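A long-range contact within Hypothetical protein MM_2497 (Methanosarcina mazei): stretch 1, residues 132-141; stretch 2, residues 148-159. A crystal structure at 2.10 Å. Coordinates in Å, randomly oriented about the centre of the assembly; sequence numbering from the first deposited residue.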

# COMPACT_ATOMS: atom_id res chain seq x y z
N LYS A 132 -21.08 6.15 -9.05
CA LYS A 132 -22.55 5.99 -8.94
C LYS A 132 -23.25 6.73 -10.07
O LYS A 132 -24.27 6.27 -10.53
N ASN A 133 -22.74 7.86 -10.53
CA ASN A 133 -23.41 8.61 -11.58
C ASN A 133 -22.62 8.78 -12.82
O ASN A 133 -22.10 9.86 -13.05
N PRO A 134 -22.58 7.80 -13.69
CA PRO A 134 -21.66 7.84 -14.82
C PRO A 134 -21.83 9.03 -15.74
O PRO A 134 -20.96 9.40 -16.48
N SER A 135 -22.99 9.65 -15.66
CA SER A 135 -23.41 10.68 -16.63
C SER A 135 -22.67 11.94 -16.29
O SER A 135 -22.49 12.77 -17.15
N LYS A 136 -22.20 12.01 -15.02
CA LYS A 136 -21.53 13.18 -14.42
C LYS A 136 -20.02 12.97 -14.20
O LYS A 136 -19.37 13.83 -13.61
N TYR A 137 -19.46 11.86 -14.67
CA TYR A 137 -18.06 11.50 -14.46
C TYR A 137 -17.32 11.24 -15.72
O TYR A 137 -17.88 10.68 -16.66
N ARG A 138 -16.04 11.63 -15.78
CA ARG A 138 -15.16 11.38 -16.92
C ARG A 138 -13.85 10.74 -16.37
O ARG A 138 -13.38 11.14 -15.35
N VAL A 139 -13.29 9.70 -16.97
CA VAL A 139 -12.06 9.13 -16.47
C VAL A 139 -10.84 9.63 -17.25
O VAL A 139 -10.95 9.91 -18.47
N LYS A 140 -9.66 9.57 -16.60
CA LYS A 140 -8.39 9.88 -17.20
C LYS A 140 -7.31 9.09 -16.49
O LYS A 140 -6.64 9.63 -15.58
N TYR A 141 -7.15 7.83 -16.91
CA TYR A 141 -6.12 6.94 -16.38
C TYR A 141 -4.83 7.35 -17.06
O TYR A 141 -4.87 8.06 -18.05
N THR A 148 -6.14 13.27 -10.32
CA THR A 148 -7.06 13.72 -11.35
C THR A 148 -8.52 13.29 -11.17
O THR A 148 -9.44 14.11 -11.42
N HIS A 149 -8.75 12.02 -10.78
CA HIS A 149 -10.10 11.48 -10.50
C HIS A 149 -10.79 12.02 -9.26
O HIS A 149 -12.07 12.14 -9.16
N CYS A 150 -9.99 12.34 -8.25
CA CYS A 150 -10.58 13.01 -7.11
C CYS A 150 -11.02 14.43 -7.56
O CYS A 150 -12.05 14.94 -7.10
N SER A 151 -10.23 15.07 -8.39
CA SER A 151 -10.53 16.48 -8.73
C SER A 151 -11.57 16.58 -9.88
O SER A 151 -12.34 17.55 -9.94
N ILE A 152 -11.59 15.57 -10.76
CA ILE A 152 -12.76 15.33 -11.65
C ILE A 152 -14.03 15.18 -10.79
O ILE A 152 -15.04 15.74 -11.11
N ALA A 153 -13.96 14.47 -9.66
CA ALA A 153 -15.13 14.31 -8.86
C ALA A 153 -15.57 15.64 -8.23
O ALA A 153 -16.77 15.92 -8.11
N THR A 154 -14.62 16.47 -7.81
CA THR A 154 -15.06 17.57 -6.97
C THR A 154 -15.52 18.74 -7.85
O THR A 154 -16.55 19.30 -7.54
N ASP A 155 -14.72 19.09 -8.88
CA ASP A 155 -15.14 19.93 -10.02
C ASP A 155 -16.55 19.63 -10.61
O ASP A 155 -17.13 20.48 -11.33
N SER A 156 -17.08 18.44 -10.29
CA SER A 156 -18.37 17.98 -10.75
C SER A 156 -19.42 17.82 -9.61
O SER A 156 -20.53 17.31 -9.84
N GLY A 157 -19.12 18.27 -8.40
CA GLY A 157 -20.18 18.38 -7.40
C GLY A 157 -20.25 17.17 -6.51
O GLY A 157 -20.81 17.22 -5.40
N GLN A 158 -19.57 16.13 -6.96
CA GLN A 158 -19.63 14.83 -6.38
C GLN A 158 -18.56 14.57 -5.31
O GLN A 158 -17.39 14.97 -5.45
N ASP A 159 -18.97 13.96 -4.21
CA ASP A 159 -18.02 13.65 -3.14
C ASP A 159 -17.36 12.24 -3.41
O ASP A 159 -17.84 11.45 -4.27

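The most unusual feature of this contact is that a stretch without regular helix or strand is held to a helix and its following turn by four hydrogen bonds, three of which join a side chain to a backbone atom. The general principle is that an irregular segment can be fixed by individual polar side chains set around a small apolar centre.

His149 gives the clearest case. With chi1 in m, its CA-to-CB bond points sideways, yet the ring reaches the other stretch, where His149 NE2 accepts a nearly linear hydrogen bond from the backbone N of Lys140 at 3.0 Å. Since ND1 is hydrogen-bonded elsewhere in the structure, both ring nitrogens are engaged. The edge of this imidazole also meets the face of the Tyr141 ring (chi1 m), with centroids 4.9 Å apart and planes at 61°.

Tyr137 answers in the reverse direction. Its t rotamer carries the ring alongside the helix, and Tyr137 OH donates to the carbonyl O of His149 at 2.7 Å, although the modelled hydroxyl position is less certain than the rest. That carbonyl also accepts the helical hydrogen bond from Ala153 N. Over one face of the phenol lies Ile152 (m, t), whose CG2 sits 4.1 Å from the ring centroid in a CH-pi contact; CB of Ala153 approaches CE1 of Tyr137 at 3.9 Å. Ile152 points toward stretch 1 and serves a second neighbour as well: its CG1 lies over one face of the Arg138 guanidinium, 3.5 Å from Arg138 NH2.

Beyond the helix, Gln158 (chi1 m, chi2 t) points inward and uses both ends of its amide. OE1 accepts from Asn133 ND2 at 2.6 Å and from water 1, which lies 2.5 Å from Gln158 OE1 and itself accepts from the backbone N of Asn133 at 2.7 Å, so direct and water-mediated links converge on one oxygen. NE2 of Gln158 donates to Ser156 OG at 3.1 Å within its own stretch. Nearby, the Lys136 side chain, with chi1 and chi3 both between wells at -93° and 139°, brings NZ to the carbonyl O of Ser156 at 3.0 Å. The adjacent Gly157 has a positive phi, a conformation in which a CB would be jammed against the preceding carbonyl oxygen.

The Lys140 side chain (chi1 t) packs more loosely, its CD 4.2 Å from CG2 of Thr148, while water 2 joins the polar ends, 3.1 Å from Lys140 NZ and 2.5 Å from Thr148 OG1.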

# COMPACT_ATOMS: atom_id res chain seq x y z
CB LYS A 132 -23.05 6.58 -7.63
CG LYS A 132 -22.78 5.72 -6.45
CD LYS A 132 -23.38 6.26 -5.17
CE LYS A 132 -22.74 5.49 -4.02
NZ LYS A 132 -23.22 6.19 -2.82
CB ASN A 133 -23.83 9.98 -11.04
CG ASN A 133 -24.41 9.89 -9.60
OD1 ASN A 133 -25.46 9.21 -9.32
ND2 ASN A 133 -23.70 10.54 -8.65
CB PRO A 134 -21.96 6.55 -15.55
CG PRO A 134 -23.07 5.86 -14.76
CD PRO A 134 -23.09 6.46 -13.44
CB SER A 135 -24.97 10.92 -16.57
OG SER A 135 -25.48 11.02 -15.23
CB LYS A 136 -22.18 13.50 -13.05
CG LYS A 136 -23.31 14.53 -13.09
CD LYS A 136 -23.47 15.11 -11.73
CE LYS A 136 -23.73 16.61 -11.77
NZ LYS A 136 -23.51 17.14 -10.37
CB TYR A 137 -17.95 10.29 -13.54
CG TYR A 137 -16.59 10.31 -12.82
CD1 TYR A 137 -16.35 11.20 -11.74
CD2 TYR A 137 -15.54 9.47 -13.25
CE1 TYR A 137 -15.08 11.22 -11.10
CE2 TYR A 137 -14.28 9.48 -12.61
CZ TYR A 137 -14.06 10.36 -11.57
OH TYR A 137 -12.82 10.33 -10.98
CB ARG A 138 -14.96 12.73 -17.67
CG ARG A 138 -13.71 12.83 -18.57
CD ARG A 138 -13.48 14.31 -19.15
NE ARG A 138 -12.91 15.24 -18.15
CZ ARG A 138 -11.62 15.25 -17.78
NH1 ARG A 138 -10.78 14.38 -18.33
NH2 ARG A 138 -11.15 16.13 -16.88
CB VAL A 139 -11.97 7.53 -16.60
CG1 VAL A 139 -13.11 6.80 -15.81
CG2 VAL A 139 -11.95 7.12 -18.05
CB LYS A 140 -8.09 11.37 -17.09
CG LYS A 140 -6.92 11.80 -18.06
CD LYS A 140 -6.73 13.31 -17.92
CE LYS A 140 -5.59 13.85 -18.80
NZ LYS A 140 -4.20 13.47 -18.23
CB TYR A 141 -6.41 5.44 -16.71
CG TYR A 141 -7.52 4.90 -15.88
CD1 TYR A 141 -8.86 5.13 -16.24
CD2 TYR A 141 -7.25 4.24 -14.71
CE1 TYR A 141 -9.89 4.74 -15.44
CE2 TYR A 141 -8.27 3.77 -13.91
CZ TYR A 141 -9.59 4.03 -14.28
OH TYR A 141 -10.62 3.63 -13.49
CB THR A 148 -6.57 13.29 -12.68
OG1 THR A 148 -5.26 13.80 -12.87
CG2 THR A 148 -7.45 13.95 -13.80
CB HIS A 149 -10.04 9.91 -10.38
CG HIS A 149 -9.74 9.22 -11.67
ND1 HIS A 149 -8.90 8.13 -11.77
CD2 HIS A 149 -10.25 9.41 -12.92
CE1 HIS A 149 -8.81 7.76 -13.04
NE2 HIS A 149 -9.64 8.49 -13.76
CB CYS A 150 -9.56 13.18 -5.99
SG CYS A 150 -9.02 11.65 -5.24
CB SER A 151 -9.26 17.31 -8.97
OG SER A 151 -9.02 17.51 -10.35
CB ILE A 152 -12.60 14.18 -12.74
CG1 ILE A 152 -11.52 14.49 -13.78
CG2 ILE A 152 -13.94 13.93 -13.54
CD1 ILE A 152 -10.93 13.17 -14.49
CB ALA A 153 -14.91 13.24 -7.76
CB THR A 154 -14.03 18.03 -5.87
OG1 THR A 154 -12.95 18.75 -6.46
CG2 THR A 154 -13.48 16.87 -5.05
CB ASP A 155 -14.13 19.86 -11.16
CG ASP A 155 -12.78 20.48 -10.82
OD1 ASP A 155 -12.55 20.91 -9.66
OD2 ASP A 155 -11.93 20.54 -11.75
CB SER A 156 -18.22 16.67 -11.56
OG SER A 156 -18.72 15.54 -10.85
CB GLN A 158 -19.52 13.85 -7.51
CG GLN A 158 -20.74 14.02 -8.49
CD GLN A 158 -20.84 12.82 -9.30
OE1 GLN A 158 -21.41 11.79 -8.88
NE2 GLN A 158 -20.19 12.87 -10.45
CB ASP A 159 -18.72 13.85 -1.76
CG ASP A 159 -19.92 12.92 -1.55
OD1 ASP A 159 -20.13 11.99 -2.39
OD2 ASP A 159 -20.64 13.07 -0.49
O HOH W 1 -20.76 9.43 -9.50
O HOH W 2 -4.35 13.79 -15.20